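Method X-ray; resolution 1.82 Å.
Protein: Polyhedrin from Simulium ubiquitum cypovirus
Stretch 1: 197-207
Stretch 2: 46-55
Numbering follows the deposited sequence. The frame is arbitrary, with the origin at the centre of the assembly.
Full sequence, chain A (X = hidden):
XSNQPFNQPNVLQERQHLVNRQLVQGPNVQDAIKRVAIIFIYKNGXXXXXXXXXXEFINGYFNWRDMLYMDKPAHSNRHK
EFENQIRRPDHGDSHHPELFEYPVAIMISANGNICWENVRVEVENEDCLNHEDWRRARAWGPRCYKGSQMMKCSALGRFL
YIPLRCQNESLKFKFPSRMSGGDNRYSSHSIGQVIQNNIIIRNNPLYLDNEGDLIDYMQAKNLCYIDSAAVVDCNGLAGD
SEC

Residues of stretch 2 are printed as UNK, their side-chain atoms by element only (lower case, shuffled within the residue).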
# COMPACT_ATOMS: atom_id res chain seq x y z
N ASN A 197 -2.15 -6.05 12.49
CA ASN A 197 -1.25 -7.17 12.21
C ASN A 197 -1.16 -7.50 10.73
O ASN A 197 -0.19 -8.11 10.28
CB ASN A 197 -1.68 -8.42 12.98
CG ASN A 197 -1.05 -8.51 14.35
OD1 ASN A 197 -0.40 -7.57 14.82
ND2 ASN A 197 -1.24 -9.64 15.01
N ASN A 198 -2.17 -7.11 9.96
CA ASN A 198 -2.19 -7.49 8.55
C ASN A 198 -1.32 -6.57 7.70
O ASN A 198 -1.81 -5.69 7.01
CB ASN A 198 -3.62 -7.57 8.01
CG ASN A 198 -3.73 -8.52 6.83
OD1 ASN A 198 -3.41 -9.71 6.96
ND2 ASN A 198 -4.16 -8.01 5.68
N ILE A 199 -0.02 -6.80 7.79
CA ILE A 199 0.95 -6.16 6.94
C ILE A 199 1.23 -7.10 5.77
O ILE A 199 1.97 -8.08 5.91
CB ILE A 199 2.25 -5.88 7.70
CG1 ILE A 199 1.95 -5.10 8.98
CG2 ILE A 199 3.24 -5.11 6.83
CD1 ILE A 199 3.09 -5.06 9.97
N ILE A 200 0.60 -6.82 4.64
CA ILE A 200 0.69 -7.70 3.48
C ILE A 200 2.03 -7.50 2.78
O ILE A 200 2.26 -6.48 2.13
CB ILE A 200 -0.47 -7.43 2.50
CG1 ILE A 200 -1.81 -7.53 3.23
CG2 ILE A 200 -0.43 -8.41 1.34
CD1 ILE A 200 -2.98 -6.97 2.45
N ILE A 201 2.92 -8.47 2.94
CA ILE A 201 4.24 -8.39 2.34
C ILE A 201 4.19 -8.72 0.86
O ILE A 201 3.73 -9.79 0.47
CB ILE A 201 5.24 -9.37 3.00
CG1 ILE A 201 5.25 -9.20 4.53
CG2 ILE A 201 6.64 -9.17 2.43
CD1 ILE A 201 5.69 -7.82 4.98
N ARG A 202 4.64 -7.78 0.03
CA ARG A 202 4.86 -8.04 -1.38
C ARG A 202 6.36 -8.07 -1.62
O ARG A 202 6.99 -7.02 -1.75
CB ARG A 202 4.21 -6.96 -2.24
CG ARG A 202 4.21 -7.24 -3.74
CD ARG A 202 3.71 -6.02 -4.51
NE ARG A 202 3.49 -6.27 -5.93
CZ ARG A 202 4.40 -6.09 -6.89
NH1 ARG A 202 5.62 -5.67 -6.59
NH2 ARG A 202 4.08 -6.33 -8.16
N ASN A 203 6.93 -9.27 -1.64
CA ASN A 203 8.36 -9.43 -1.90
C ASN A 203 8.67 -9.03 -3.34
O ASN A 203 7.81 -9.13 -4.21
CB ASN A 203 8.81 -10.86 -1.63
CG ASN A 203 8.79 -11.21 -0.15
OD1 ASN A 203 8.15 -12.17 0.27
ND2 ASN A 203 9.51 -10.43 0.65
N ASN A 204 9.90 -8.58 -3.58
CA ASN A 204 10.30 -8.16 -4.92
C ASN A 204 10.12 -9.31 -5.90
O ASN A 204 10.41 -10.46 -5.56
CB ASN A 204 11.75 -7.70 -4.92
CG ASN A 204 12.07 -6.79 -6.08
OD1 ASN A 204 11.33 -5.85 -6.37
ND2 ASN A 204 13.17 -7.07 -6.77
N PRO A 205 9.65 -9.01 -7.12
CA PRO A 205 9.47 -10.10 -8.09
C PRO A 205 10.77 -10.85 -8.35
O PRO A 205 11.83 -10.23 -8.49
CB PRO A 205 9.01 -9.37 -9.35
CG PRO A 205 8.37 -8.13 -8.85
CD PRO A 205 9.16 -7.72 -7.64
N LEU A 206 10.68 -12.17 -8.42
CA LEU A 206 11.83 -13.01 -8.75
C LEU A 206 11.74 -13.49 -10.18
O LEU A 206 10.65 -13.74 -10.69
CB LEU A 206 11.90 -14.22 -7.81
CG LEU A 206 12.26 -13.93 -6.36
CD1 LEU A 206 11.97 -15.15 -5.50
CD2 LEU A 206 13.72 -13.52 -6.23
N TYR A 207 12.89 -13.62 -10.83
CA TYR A 207 12.94 -14.10 -12.21
C TYR A 207 13.54 -15.49 -12.27
O TYR A 207 14.69 -15.71 -11.88
CB TYR A 207 13.72 -13.11 -13.08
CG TYR A 207 13.05 -11.77 -13.18
CD1 TYR A 207 13.29 -10.78 -12.24
CD2 TYR A 207 12.16 -11.49 -14.21
CE1 TYR A 207 12.66 -9.55 -12.32
CE2 TYR A 207 11.53 -10.27 -14.30
CZ TYR A 207 11.78 -9.30 -13.36
OH TYR A 207 11.15 -8.08 -13.45
N UNK A 46 9.92 -18.01 -19.66
CA UNK A 46 10.41 -17.88 -18.30
C UNK A 46 9.35 -17.27 -17.39
O UNK A 46 8.28 -16.86 -17.85
c UNK A 46 11.69 -17.04 -18.26
o UNK A 46 12.73 -17.69 -18.96
N UNK A 47 9.66 -17.20 -16.10
CA UNK A 47 8.67 -16.83 -15.09
C UNK A 47 9.08 -15.61 -14.28
O UNK A 47 10.26 -15.32 -14.11
c UNK A 47 8.45 -18.01 -14.14
c UNK A 47 8.82 -21.32 -15.97
o UNK A 47 7.20 -22.83 -16.85
c UNK A 47 8.12 -19.30 -14.86
c UNK A 47 7.50 -21.66 -16.19
c UNK A 47 6.80 -19.66 -15.10
c UNK A 47 9.12 -20.15 -15.31
c UNK A 47 6.49 -20.83 -15.76
N UNK A 48 8.07 -14.90 -13.78
CA UNK A 48 8.28 -13.86 -12.79
C UNK A 48 7.36 -14.16 -11.61
O UNK A 48 6.14 -14.22 -11.77
n UNK A 48 6.35 -7.84 -12.28
c UNK A 48 8.02 -9.98 -13.10
n UNK A 48 6.61 -9.83 -13.43
c UNK A 48 8.31 -11.33 -12.45
c UNK A 48 5.84 -8.82 -13.02
c UNK A 48 7.96 -12.48 -13.37
n UNK A 48 4.56 -8.78 -13.37
N UNK A 49 7.95 -14.36 -10.44
CA UNK A 49 7.21 -14.82 -9.28
C UNK A 49 7.17 -13.77 -8.18
O UNK A 49 8.20 -13.25 -7.77
c UNK A 49 7.40 -16.23 -6.26
c UNK A 49 7.84 -16.12 -8.74
c UNK A 49 7.42 -18.32 -7.64
c UNK A 49 7.09 -16.84 -7.62
N UNK A 50 5.96 -13.46 -7.71
CA UNK A 50 5.79 -12.49 -6.64
C UNK A 50 5.25 -13.18 -5.39
O UNK A 50 4.15 -13.74 -5.40
c UNK A 50 5.39 -10.68 -8.33
c UNK A 50 4.88 -11.33 -7.04
c UNK A 50 4.88 -11.34 -9.60
c UNK A 50 4.80 -10.30 -5.93
N UNK A 51 6.03 -13.12 -4.32
CA UNK A 51 5.75 -13.87 -3.10
C UNK A 51 5.10 -12.99 -2.04
O UNK A 51 5.67 -11.98 -1.62
c UNK A 51 7.06 -14.46 -2.58
o UNK A 51 5.82 -15.62 -0.91
c UNK A 51 6.92 -15.11 -1.21
o UNK A 51 7.90 -15.10 -0.44
N UNK A 52 3.89 -13.37 -1.62
CA UNK A 52 3.13 -12.62 -0.63
C UNK A 52 3.00 -13.41 0.67
O UNK A 52 2.89 -14.63 0.64
c UNK A 52 1.58 -10.80 -4.61
c UNK A 52 1.31 -9.48 -4.33
c UNK A 52 1.71 -11.71 -3.58
c UNK A 52 1.71 -12.32 -1.13
c UNK A 52 1.59 -11.32 -2.26
c UNK A 52 1.30 -9.98 -1.99
o UNK A 52 1.17 -8.57 -5.35
c UNK A 52 1.17 -9.07 -3.02
N UNK A 53 2.99 -12.71 1.79
CA UNK A 53 2.61 -13.33 3.06
C UNK A 53 1.88 -12.35 3.97
O UNK A 53 2.13 -11.14 3.95
c UNK A 53 3.83 -13.95 3.77
n UNK A 53 5.86 -12.70 4.18
o UNK A 53 4.14 -12.40 5.58
c UNK A 53 4.62 -12.94 4.58
N UNK A 54 0.95 -12.88 4.76
CA UNK A 54 0.20 -12.08 5.73
C UNK A 54 -0.51 -13.00 6.71
O UNK A 54 -0.79 -14.15 6.39
c UNK A 54 -0.79 -11.18 5.02
N UNK A 55 -0.80 -12.50 7.92
CA UNK A 55 -1.44 -13.32 8.94
C UNK A 55 -2.97 -13.25 8.96
O UNK A 55 -3.59 -14.14 9.54
c UNK A 55 -0.62 -11.33 9.95
c UNK A 55 -0.30 -11.22 8.47
c UNK A 55 -0.86 -12.77 10.24
O HOH W 1 4.92 -5.94 -10.91
O HOH W 2 9.42 -7.07 -12.03
O HOH W 3 8.89 -12.49 -4.82
O HOH W 4 2.96 -10.45 7.17

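Position 46 carries one carbon and then one oxygen, and it touches nothing on stretch 1; this is Ser-46, lying just outside the contact.

Position 47 has one carbon leading to a six-carbon ring that bears an oxygen. It is Tyr-47, whose ring leads away, so its backbone does the work: its O lies 3.5 Å from CA of Tyr-207.

Position 48 runs three carbons, a nitrogen, then a carbon with two more nitrogens, packed against the ring of Tyr-207 and against Pro-205. That is Arg-48. Its CG sits over the ring face of Tyr-207, 4.3 Å from the centroid, while NH1 reaches water 1, which NH2 of Arg-202 also reaches.

Position 49 has four carbons, forked at the second, on the same sheet face as the side chain of Leu-206: Leu-49. The two backbones pair in both directions, Leu-49 N to Leu-206 O and Leu-206 N to Leu-49 O, each 2.8 Å.

Position 50 also has four carbons, but forked at the first, with one arm two carbons long, and they lie near Pro-205 and Arg-202: Ile-50. CG1 meets CG of Pro-205 at 4.0 Å, and CG2 lies over one face of the Arg-202 guanidinium.

Position 51 has two carbons, the second carrying two oxygens, close to the side chain of Asn-203. It is Asp-51, whose backbone O accepts from Asn-203 N at 3.0 Å.

Position 52 is again one carbon and a six-carbon ring with an oxygen, flanked by Ile-200 and Arg-202: Tyr-52. CG2 of Ile-200 meets the ring edge, 4.1 Å from CD2, and OH takes a weak hydrogen bond from Arg-202 NE at 3.3 Å.

Position 53 has two carbons, the second carrying one oxygen and one nitrogen, the oxygen 3.5 Å from CG1 of Ile-201: Asn-53. Its O accepts from Ile-201 N at 3.0 Å, and its N donates to Ile-201 O at 3.3 Å. ND2 is bonded elsewhere in the structure.

Position 54 has a single carbon, CB, which points toward stretch 1 and lies 3.6 Å from OD1 of Asn-198: Ala-54.

Position 55 closes three carbons onto its own nitrogen, and one of them lies 3.3 Å from O of Asn-197: Pro-55, the carbon being CG.

The contact is two short antiparallel ladders whose register shifts by one between Arg-202 and Leu-206. Where direct pairing lapses, water 3 bridges Leu-49 O, Asp-51 N and Asn-204 O. Arg-202, Tyr-52, Arg-48 and Tyr-207 line one face; Ile-201, Asn-53 and the leucines line the other.

Stretch 2 46-55: SYRLIDYNAP
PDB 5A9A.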